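Local coordinates for molybdenum cofactor biosynthesis protein C 2 (Mycobacterium tuberculosis, PDB 4FDF) that probably converts a cyclised dihydro-GTP intermediate into cyclic pyranopterin monophosphate, releasing diphosphate, in the biosynthesis of molybdenum cofactor, at residues K62-A65 with L66-A69; A77-T80 with S81-I84. One frame throughout, in Å; residues are numbered along the deposited sequence.

Interaction 1: residues K62-A65 with L66-A69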
loop_
_atom_site.group_PDB
_atom_site.type_symbol
_atom_site.label_atom_id
_atom_site.label_comp_id
_atom_site.label_asym_id
_atom_site.label_seq_id
_atom_site.Cartn_x
_atom_site.Cartn_y
_atom_site.Cartn_z
ATOM N N LYS B 62 8.442 0.186 -25.137
ATOM C CA LYS B 62 8.507 0.081 -23.685
ATOM C C LYS B 62 8.875 -1.329 -23.193
ATOM O O LYS B 62 9.231 -1.512 -22.032
ATOM C CB LYS B 62 7.194 0.574 -23.079
ATOM C CG LYS B 62 7.370 1.682 -22.065
ATOM C CD LYS B 62 6.161 2.594 -22.081
ATOM C CE LYS B 62 5.799 3.071 -20.690
ATOM N NZ LYS B 62 4.548 3.877 -20.743
ATOM N N GLY B 63 8.798 -2.313 -24.085
ATOM C CA GLY B 63 9.227 -3.674 -23.777
ATOM C C GLY B 63 8.127 -4.705 -23.937
ATOM O O GLY B 63 7.197 -4.513 -24.721
ATOM N N ASP B 64 8.246 -5.804 -23.194
ATOM C CA ASP B 64 7.309 -6.924 -23.266
ATOM C C ASP B 64 5.987 -6.567 -22.580
ATOM O O ASP B 64 5.856 -6.704 -21.360
ATOM C CB ASP B 64 7.941 -8.176 -22.635
ATOM C CG ASP B 64 7.117 -9.451 -22.869
ATOM O OD1 ASP B 64 5.911 -9.364 -23.195
ATOM O OD2 ASP B 64 7.684 -10.554 -22.721
ATOM N N ALA B 65 5.023 -6.099 -23.375
ATOM C CA ALA B 65 3.695 -5.744 -22.872
ATOM C C ALA B 65 3.001 -6.888 -22.130
ATOM O O ALA B 65 2.449 -6.671 -21.050
ATOM C CB ALA B 65 2.807 -5.257 -23.997
ATOM N N LEU B 66 3.022 -8.091 -22.709
ATOM C CA LEU B 66 2.264 -9.218 -22.156
ATOM C C LEU B 66 2.767 -9.642 -20.769
ATOM O O LEU B 66 1.980 -9.769 -19.829
ATOM C CB LEU B 66 2.238 -10.417 -23.117
ATOM C CG LEU B 66 1.627 -10.319 -24.537
ATOM C CD1 LEU B 66 1.401 -11.727 -25.140
ATOM C CD2 LEU B 66 0.334 -9.521 -24.603
ATOM N N ALA B 67 4.073 -9.848 -20.651
ATOM C CA ALA B 67 4.683 -10.214 -19.378
ATOM C C ALA B 67 4.458 -9.137 -18.335
ATOM O O ALA B 67 4.119 -9.447 -17.197
ATOM C CB ALA B 67 6.191 -10.496 -19.546
ATOM N N THR B 68 4.618 -7.875 -18.727
ATOM C CA THR B 68 4.450 -6.766 -17.794
ATOM C C THR B 68 3.004 -6.714 -17.278
ATOM O O THR B 68 2.772 -6.552 -16.080
ATOM C CB THR B 68 4.911 -5.412 -18.408
ATOM O OG1 THR B 68 6.299 -5.501 -18.750
ATOM C CG2 THR B 68 4.733 -4.246 -17.428
ATOM N N ALA B 69 2.045 -6.888 -18.183
ATOM C CA ALA B 69 0.636 -6.783 -17.826
ATOM C C ALA B 69 0.154 -7.978 -17.018
ATOM O O ALA B 69 -0.678 -7.828 -16.131
ATOM C CB ALA B 69 -0.216 -6.583 -19.072
HETATM O O HOH W 1 4.519 -9.374 -25.329
#

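Interaction 2: residues A77-T80 with S81-I84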
loop_
_atom_site.group_PDB
_atom_site.type_symbol
_atom_site.label_atom_id
_atom_site.label_comp_id
_atom_site.label_asym_id
_atom_site.label_seq_id
_atom_site.Cartn_x
_atom_site.Cartn_y
_atom_site.Cartn_z
ATOM N N ALA B 77 -4.773 -8.194 -8.430
ATOM C CA ALA B 77 -5.715 -9.152 -7.830
ATOM C C ALA B 77 -5.602 -9.175 -6.301
ATOM O O ALA B 77 -6.614 -9.159 -5.601
ATOM C CB ALA B 77 -5.503 -10.547 -8.389
ATOM N N LYS B 78 -4.367 -9.218 -5.803
ATOM C CA LYS B 78 -4.065 -9.233 -4.368
ATOM C C LYS B 78 -4.416 -7.902 -3.697
ATOM O O LYS B 78 -4.749 -7.883 -2.519
ATOM C CB LYS B 78 -2.576 -9.561 -4.129
ATOM C CG LYS B 78 -2.165 -10.987 -4.564
ATOM C CD LYS B 78 -0.813 -11.011 -5.285
ATOM C CE LYS B 78 0.298 -11.257 -4.307
ATOM N NZ LYS B 78 1.634 -11.171 -4.932
ATOM N N ARG B 79 -4.345 -6.802 -4.451
ATOM C CA ARG B 79 -4.595 -5.459 -3.906
ATOM C C ARG B 79 -6.066 -5.046 -3.986
ATOM O O ARG B 79 -6.414 -3.916 -3.659
ATOM C CB ARG B 79 -3.728 -4.407 -4.630
ATOM C CG ARG B 79 -2.221 -4.702 -4.686
ATOM C CD ARG B 79 -1.590 -4.870 -3.290
ATOM N NE ARG B 79 -1.689 -3.672 -2.450
ATOM C CZ ARG B 79 -0.762 -2.714 -2.362
ATOM N NH1 ARG B 79 0.366 -2.783 -3.070
ATOM N NH2 ARG B 79 -0.966 -1.679 -1.555
ATOM N N THR B 80 -6.927 -5.963 -4.420
ATOM C CA THR B 80 -8.354 -5.668 -4.586
ATOM C C THR B 80 -8.988 -4.941 -3.403
ATOM O O THR B 80 -9.595 -3.884 -3.580
ATOM C CB THR B 80 -9.164 -6.930 -4.975
ATOM O OG1 THR B 80 -8.681 -7.424 -6.236
ATOM C CG2 THR B 80 -10.677 -6.606 -5.107
ATOM N N SER B 81 -8.830 -5.478 -2.195
ATOM C CA SER B 81 -9.495 -4.893 -1.032
ATOM C C SER B 81 -8.930 -3.519 -0.628
ATOM O O SER B 81 -9.590 -2.762 0.075
ATOM C CB SER B 81 -9.545 -5.879 0.143
ATOM O OG SER B 81 -8.256 -6.231 0.583
ATOM N N ASP B 82 -7.729 -3.198 -1.112
ATOM C CA ASP B 82 -7.131 -1.869 -0.963
ATOM C C ASP B 82 -7.771 -0.839 -1.884
ATOM O O ASP B 82 -7.820 0.338 -1.551
ATOM C CB ASP B 82 -5.640 -1.901 -1.310
ATOM C CG ASP B 82 -4.808 -2.680 -0.310
ATOM O OD1 ASP B 82 -5.363 -3.165 0.703
ATOM O OD2 ASP B 82 -3.581 -2.789 -0.543
ATOM N N LEU B 83 -8.223 -1.281 -3.058
ATOM C CA LEU B 83 -8.763 -0.379 -4.078
ATOM C C LEU B 83 -10.260 -0.201 -3.991
ATOM O O LEU B 83 -10.772 0.899 -4.223
ATOM C CB LEU B 83 -8.415 -0.883 -5.482
ATOM C CG LEU B 83 -6.923 -0.951 -5.804
ATOM C CD1 LEU B 83 -6.651 -1.816 -7.052
ATOM C CD2 LEU B 83 -6.305 0.445 -5.939
ATOM N N ILE B 84 -10.961 -1.295 -3.694
ATOM C CA ILE B 84 -12.423 -1.308 -3.681
ATOM C C ILE B 84 -12.907 -1.285 -2.235
ATOM O O ILE B 84 -12.796 -2.281 -1.523
ATOM C CB ILE B 84 -13.005 -2.562 -4.391
ATOM C CG1 ILE B 84 -12.318 -2.810 -5.749
ATOM C CG2 ILE B 84 -14.527 -2.452 -4.513
ATOM C CD1 ILE B 84 -12.540 -1.701 -6.806
HETATM O O HOH W 2 -7.398 -7.962 -1.530
#

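Interaction 1: residues K62-A65 with L66-A69
Asp64 is the N-cap of helix 65-83, and its carboxylate takes up an amide of the first turn: Ala67 N donates to Asp64 OD1 over 3.2 Å in an almost straight bond (176° at the hydrogen). The amide comes from above the carboxylate plane. With CG swung away from the backbone N (chi1 -171°), the carboxylate folds back over the helix start, and its other oxygen, OD2, rests 3.5 Å from Ala67 CB. The Leu66 amide is served by a water, which accepts from Leu66 N at 3.3 Å and donates to Asp64 OD1, linking Leu66 N to the capping carboxylate through one water. Around this turn, Ala65 and Ala69 pack on helix 121-139 of the same chain, while Ala67 and Thr68 meet a neighbouring subunit. Ala69 N donates to Ala65 O at 2.9 Å, an i to i+4 backbone bond. Asp64 supplies a further acceptor through its backbone. Asp64 O takes both Thr68 N, at 3.1 Å, and Thr68 OG1, at 2.9 Å; the hydroxyl is set beside its own backbone N (chi1 -60°), and the two donors arrive from opposite faces of the carbonyl plane.

Interaction 2: residues A77-T80 with S81-I84
Arg79 and Asp82, one turn apart near the C-terminal end of helix 65-83, form a salt bridge. From CB the arginine runs outward, and two bends, chi2 -58° and chi3 -62°, turn the chain until its NE and NH2 edge faces Asp82. CD passes 4.0 Å from Asp82 OD2, and NE then donates to that oxygen at 2.8 Å. CZ lies 3.4 Å from OD2, and at the tip NH2 adds a second bond of 3.0 Å. Both nitrogens therefore grip a single oxygen side-on, and OD2 lies in the guanidinium plane, while the carboxylate stands almost perpendicular to it (88°). NE reaches OD2 on its anti side; NH2 comes nearly along the C-O bond.

The backbone beneath is kinked. Ser81 N turns to a water, at 2.9 Å, that also donates to Lys78 O, whereas Arg79 O receives both Asp82 N and Leu83 N. Thr80 O likewise takes Leu83 N and, at 2.9 Å, Ile84 N, and the Thr80 side chain lies beside that of Ile84. Arg79 packs on Arg79 of neighbouring subunits. This is an intrahelical i to i+3 ion pair on a closing helix end, beside the probable MoaC substrate pocket, where Thr80 touches Met122, Glu123 and Cys87.

Interactions 1 and 2 mark the two ends of helix 65-83. Interaction 1 starts the helix as the chain leaves the loop after helix 49-57, and interaction 2 follows in series where the helix ends. Their centres are 22 Å apart and their nearest atoms about 9 Å, so they do not touch. Both pack on helix 121-139, which runs alongside in the ferredoxin-like fold and carries Met122 and Glu123 of the predicted substrate site. Interaction 2 adjoins that site, while interaction 1 lies away from the site of its own chain. Both contacts also reach the second subunit, so one helix takes part in subunit packing at each end, in keeping with the hexameric assembly.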